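Local coordinates for rhamnosidase B (Bacillus sp., PDB 2OKX), which is a family 78 glycoside hydrolase that removes terminal alpha-L-rhamnose from its substrates, with inversion of configuration as in its family, at residues Y834-P844 / L856-A866. Residues are numbered along the deposited sequence; the frame is centred on the assembly and turned at random.
Sequences YDATTCWEMYP and LTRSHCHAWSA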
loop_
_atom_site.group_PDB
_atom_site.type_symbol
_atom_site.label_atom_id
_atom_site.label_comp_id
_atom_site.label_asym_id
_atom_site.label_seq_id
_atom_site.Cartn_x
_atom_site.Cartn_y
_atom_site.Cartn_z
ATOM N N TYR A 834 -19.932 -7.393 -8.861
ATOM C CA TYR A 834 -20.031 -6.772 -7.545
ATOM C C TYR A 834 -19.693 -5.283 -7.577
ATOM O O TYR A 834 -19.293 -4.701 -6.569
ATOM C CB TYR A 834 -19.133 -7.509 -6.543
ATOM C CG TYR A 834 -19.612 -8.917 -6.264
ATOM C CD1 TYR A 834 -19.089 -10.010 -6.959
ATOM C CD2 TYR A 834 -20.639 -9.150 -5.355
ATOM C CE1 TYR A 834 -19.582 -11.300 -6.757
ATOM C CE2 TYR A 834 -21.139 -10.435 -5.143
ATOM C CZ TYR A 834 -20.609 -11.502 -5.850
ATOM O OH TYR A 834 -21.126 -12.765 -5.664
ATOM N N ASP A 835 -19.862 -4.679 -8.748
ATOM C CA ASP A 835 -19.622 -3.251 -8.957
ATOM C C ASP A 835 -18.194 -2.777 -8.687
ATOM O O ASP A 835 -17.979 -1.659 -8.223
ATOM C CB ASP A 835 -20.615 -2.433 -8.117
ATOM C CG ASP A 835 -20.694 -0.980 -8.554
ATOM O OD1 ASP A 835 -20.561 -0.714 -9.766
ATOM O OD2 ASP A 835 -20.906 -0.103 -7.692
ATOM N N ALA A 836 -17.215 -3.622 -8.986
ATOM C CA ALA A 836 -15.822 -3.247 -8.786
ATOM C C ALA A 836 -15.459 -2.097 -9.732
ATOM O O ALA A 836 -15.946 -2.030 -10.861
ATOM C CB ALA A 836 -14.908 -4.447 -9.051
ATOM N N THR A 837 -14.618 -1.182 -9.265
ATOM C CA THR A 837 -14.189 -0.072 -10.106
ATOM C C THR A 837 -12.677 -0.174 -10.262
ATOM O O THR A 837 -12.047 0.664 -10.907
ATOM C CB THR A 837 -14.578 1.297 -9.491
ATOM O OG1 THR A 837 -14.157 1.354 -8.123
ATOM C CG2 THR A 837 -16.092 1.501 -9.569
ATOM N N THR A 838 -12.119 -1.221 -9.657
ATOM C CA THR A 838 -10.691 -1.521 -9.697
ATOM C C THR A 838 -10.536 -3.042 -9.641
ATOM O O THR A 838 -11.489 -3.753 -9.322
ATOM C CB THR A 838 -9.931 -0.879 -8.499
ATOM O OG1 THR A 838 -10.563 -1.253 -7.269
ATOM C CG2 THR A 838 -9.934 0.637 -8.616
ATOM N N CYS A 839 -9.339 -3.538 -9.945
ATOM C CA CYS A 839 -9.077 -4.975 -9.950
ATOM C C CYS A 839 -8.697 -5.544 -8.590
ATOM O O CYS A 839 -7.795 -5.037 -7.914
ATOM C CB CYS A 839 -7.975 -5.293 -10.959
ATOM S SG CYS A 839 -8.371 -4.693 -12.612
ATOM N N TRP A 840 -9.378 -6.624 -8.220
ATOM C CA TRP A 840 -9.164 -7.292 -6.942
ATOM C C TRP A 840 -7.784 -7.896 -6.781
ATOM O O TRP A 840 -7.178 -8.369 -7.740
ATOM C CB TRP A 840 -10.189 -8.410 -6.739
ATOM C CG TRP A 840 -11.611 -7.961 -6.705
ATOM C CD1 TRP A 840 -12.075 -6.677 -6.628
ATOM C CD2 TRP A 840 -12.764 -8.805 -6.734
ATOM N NE1 TRP A 840 -13.451 -6.672 -6.611
ATOM C CE2 TRP A 840 -13.898 -7.966 -6.674
ATOM C CE3 TRP A 840 -12.950 -10.192 -6.806
ATOM C CZ2 TRP A 840 -15.204 -8.469 -6.685
ATOM C CZ3 TRP A 840 -14.248 -10.692 -6.818
ATOM C CH2 TRP A 840 -15.358 -9.829 -6.758
ATOM N N GLU A 841 -7.312 -7.902 -5.541
ATOM C CA GLU A 841 -6.016 -8.469 -5.205
ATOM C C GLU A 841 -6.037 -9.978 -5.449
ATOM O O GLU A 841 -5.079 -10.549 -5.965
ATOM C CB GLU A 841 -5.716 -8.195 -3.729
ATOM C CG GLU A 841 -4.415 -8.776 -3.212
ATOM C CD GLU A 841 -4.267 -8.586 -1.706
ATOM O OE1 GLU A 841 -3.159 -8.812 -1.180
ATOM O OE2 GLU A 841 -5.265 -8.212 -1.048
ATOM N N MET A 842 -7.135 -10.618 -5.065
ATOM C CA MET A 842 -7.268 -12.061 -5.214
ATOM C C MET A 842 -8.663 -12.441 -5.673
ATOM O O MET A 842 -9.573 -11.603 -5.705
ATOM C CB MET A 842 -6.997 -12.755 -3.875
ATOM C CG MET A 842 -5.645 -12.441 -3.259
ATOM S SD MET A 842 -5.558 -12.991 -1.535
ATOM C CE MET A 842 -6.628 -11.758 -0.770
ATOM N N TYR A 843 -8.823 -13.716 -6.019
ATOM C CA TYR A 843 -10.110 -14.241 -6.446
ATOM C C TYR A 843 -10.858 -14.763 -5.227
ATOM O O TYR A 843 -10.249 -15.086 -4.206
ATOM C CB TYR A 843 -9.917 -15.381 -7.451
ATOM C CG TYR A 843 -9.443 -14.922 -8.807
ATOM C CD1 TYR A 843 -8.381 -15.560 -9.450
ATOM C CD2 TYR A 843 -10.061 -13.850 -9.454
ATOM C CE1 TYR A 843 -7.944 -15.141 -10.704
ATOM C CE2 TYR A 843 -9.633 -13.426 -10.708
ATOM C CZ TYR A 843 -8.573 -14.075 -11.326
ATOM O OH TYR A 843 -8.142 -13.651 -12.563
ATOM N N PRO A 844 -12.194 -14.838 -5.314
ATOM C CA PRO A 844 -13.003 -15.332 -4.198
ATOM C C PRO A 844 -12.797 -16.831 -4.006
ATOM O O PRO A 844 -12.255 -17.510 -4.880
ATOM C CB PRO A 844 -14.434 -15.027 -4.642
ATOM C CG PRO A 844 -14.279 -13.869 -5.562
ATOM C CD PRO A 844 -13.049 -14.243 -6.353
ATOM N N LEU A 856 -14.594 -11.474 -0.647
ATOM C CA LEU A 856 -14.307 -11.623 -2.066
ATOM C C LEU A 856 -12.799 -11.529 -2.273
ATOM O O LEU A 856 -12.226 -12.233 -3.108
ATOM C CB LEU A 856 -15.019 -10.519 -2.865
ATOM C CG LEU A 856 -16.550 -10.580 -2.861
ATOM C CD1 LEU A 856 -17.143 -9.292 -3.438
ATOM C CD2 LEU A 856 -17.003 -11.794 -3.667
ATOM N N THR A 857 -12.165 -10.661 -1.490
ATOM C CA THR A 857 -10.729 -10.412 -1.573
ATOM C C THR A 857 -10.372 -9.485 -0.411
ATOM O O THR A 857 -11.267 -8.928 0.229
ATOM C CB THR A 857 -10.389 -9.694 -2.906
ATOM O OG1 THR A 857 -8.984 -9.417 -2.978
ATOM C CG2 THR A 857 -11.163 -8.384 -3.004
ATOM N N ARG A 858 -9.085 -9.324 -0.122
ATOM C CA ARG A 858 -8.691 -8.409 0.952
ATOM C C ARG A 858 -8.741 -7.016 0.329
ATOM O O ARG A 858 -9.676 -6.247 0.559
ATOM C CB ARG A 858 -7.269 -8.699 1.444
ATOM C CG ARG A 858 -6.809 -7.700 2.514
ATOM C CD ARG A 858 -5.319 -7.787 2.830
ATOM N NE ARG A 858 -4.470 -7.495 1.675
ATOM C CZ ARG A 858 -3.321 -6.827 1.747
ATOM N NH1 ARG A 858 -2.888 -6.372 2.919
ATOM N NH2 ARG A 858 -2.590 -6.630 0.653
ATOM N N SER A 859 -7.729 -6.708 -0.475
ATOM C CA SER A 859 -7.655 -5.432 -1.176
ATOM C C SER A 859 -8.476 -5.514 -2.464
ATOM O O SER A 859 -8.394 -6.502 -3.203
ATOM C CB SER A 859 -6.206 -5.114 -1.525
ATOM O OG SER A 859 -6.137 -4.112 -2.524
ATOM N N HIS A 860 -9.269 -4.480 -2.730
ATOM C CA HIS A 860 -10.093 -4.449 -3.932
ATOM C C HIS A 860 -9.419 -3.682 -5.061
ATOM O O HIS A 860 -9.990 -3.531 -6.140
ATOM C CB HIS A 860 -11.454 -3.817 -3.621
ATOM C CG HIS A 860 -12.354 -4.698 -2.814
ATOM N ND1 HIS A 860 -13.510 -5.249 -3.325
ATOM C CD2 HIS A 860 -12.243 -5.166 -1.548
ATOM C CE1 HIS A 860 -14.070 -6.018 -2.408
ATOM N NE2 HIS A 860 -13.321 -5.986 -1.322
ATOM N N CYS A 861 -8.203 -3.204 -4.814
ATOM C CA CYS A 861 -7.475 -2.432 -5.817
ATOM C C CYS A 861 -5.984 -2.772 -5.791
ATOM O O CYS A 861 -5.222 -2.168 -5.041
ATOM C CB CYS A 861 -7.680 -0.930 -5.552
ATOM S SG CYS A 861 -6.919 0.196 -6.763
ATOM N N HIS A 862 -5.585 -3.746 -6.607
ATOM C CA HIS A 862 -4.190 -4.189 -6.703
ATOM C C HIS A 862 -3.810 -4.165 -8.178
ATOM O O HIS A 862 -4.283 -4.996 -8.953
ATOM C CB HIS A 862 -4.039 -5.623 -6.169
ATOM C CG HIS A 862 -3.412 -5.706 -4.812
ATOM N ND1 HIS A 862 -2.218 -6.358 -4.580
ATOM C CD2 HIS A 862 -3.819 -5.231 -3.612
ATOM C CE1 HIS A 862 -1.918 -6.281 -3.296
ATOM N NE2 HIS A 862 -2.874 -5.602 -2.686
ATOM N N ALA A 863 -2.960 -3.220 -8.565
ATOM C CA ALA A 863 -2.568 -3.102 -9.965
ATOM C C ALA A 863 -1.834 -4.326 -10.496
ATOM O O ALA A 863 -1.674 -4.469 -11.705
ATOM C CB ALA A 863 -1.722 -1.840 -10.183
ATOM N N TRP A 864 -1.381 -5.213 -9.615
ATOM C CA TRP A 864 -0.696 -6.399 -10.110
ATOM C C TRP A 864 -1.733 -7.310 -10.780
ATOM O O TRP A 864 -1.388 -8.288 -11.449
ATOM C CB TRP A 864 0.066 -7.108 -8.969
ATOM C CG TRP A 864 -0.723 -7.994 -8.031
ATOM C CD1 TRP A 864 -2.082 -8.075 -7.896
ATOM C CD2 TRP A 864 -0.173 -8.929 -7.091
ATOM N NE1 TRP A 864 -2.412 -9.007 -6.933
ATOM C CE2 TRP A 864 -1.258 -9.544 -6.424
ATOM C CE3 TRP A 864 1.134 -9.307 -6.748
ATOM C CZ2 TRP A 864 -1.076 -10.519 -5.433
ATOM C CZ3 TRP A 864 1.317 -10.278 -5.763
ATOM C CH2 TRP A 864 0.213 -10.872 -5.117
ATOM N N SER A 865 -3.003 -6.933 -10.629
ATOM C CA SER A 865 -4.137 -7.668 -11.193
ATOM C C SER A 865 -4.728 -6.991 -12.439
ATOM O O SER A 865 -5.760 -7.434 -12.945
ATOM C CB SER A 865 -5.261 -7.779 -10.155
ATOM O OG SER A 865 -4.873 -8.530 -9.018
ATOM N N ALA A 866 -4.086 -5.935 -12.936
ATOM C CA ALA A 866 -4.616 -5.203 -14.093
ATOM C C ALA A 866 -4.257 -5.757 -15.476
ATOM O O ALA A 866 -4.224 -5.011 -16.460
ATOM C CB ALA A 866 -4.195 -3.728 -14.004
HETATM O O HOH W 1 -14.612 -4.098 -5.609
#
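Glu841 and Arg858 form a two-point salt bridge inside the loop between helices 817-833 and 868-876 of the six-hairpin glycosidase domain, an (alpha/alpha)6 barrel in this family. Arg858 grips the carboxylate side-on. Its NE gives a nearly straight bond (172°) to the syn lone pair of Glu841 OE2, in the guanidinium plane. Arg858 NH2 meets Glu841 OE1 at 2.9 Å from above the carboxylate plane. The backbone N of Ser859 is a second donor to OE2, arriving nearly along the C-O axis. The glutamate chain lies extended, with CG anti to the backbone N, and runs flat along the His862 ring. Its CG sits over the centre of that ring, and the carboxylate stacks on it with the planes 15° apart. An alanine in place of Glu841 would probably leave Arg858 without one of its carboxylate partners and uncover this face of His862. Glu572 forms a second salt bridge with Arg858, and a glycerol bound close by may mark a pocket.

Bonds to the backbone of 840-842 and to Ser859 O hold the two segments together around the pair. Glu841 N binds Ser859 O at 2.9 Å, and Thr857 OG1 reaches the same oxygen from the opposite face of its plane. Thr857 OG1 also accepts from Met842 N at 3.0 Å. Ser865 OG donates to Trp840 O at 2.6 Å.

Farther along, Thr857 CG2 and Leu856 CB lie over one face of the Trp840 indole, above its five- and six-membered rings. The rings of His860 and Trp840 form an offset edge-to-face pair, with the planes at 73°, while His860 NE2 bonds to Gln477. A water bridges the two rings and accepts from Trp840 NE1 at 3.0 Å. The same water lies 2.8 Å from His860 ND1.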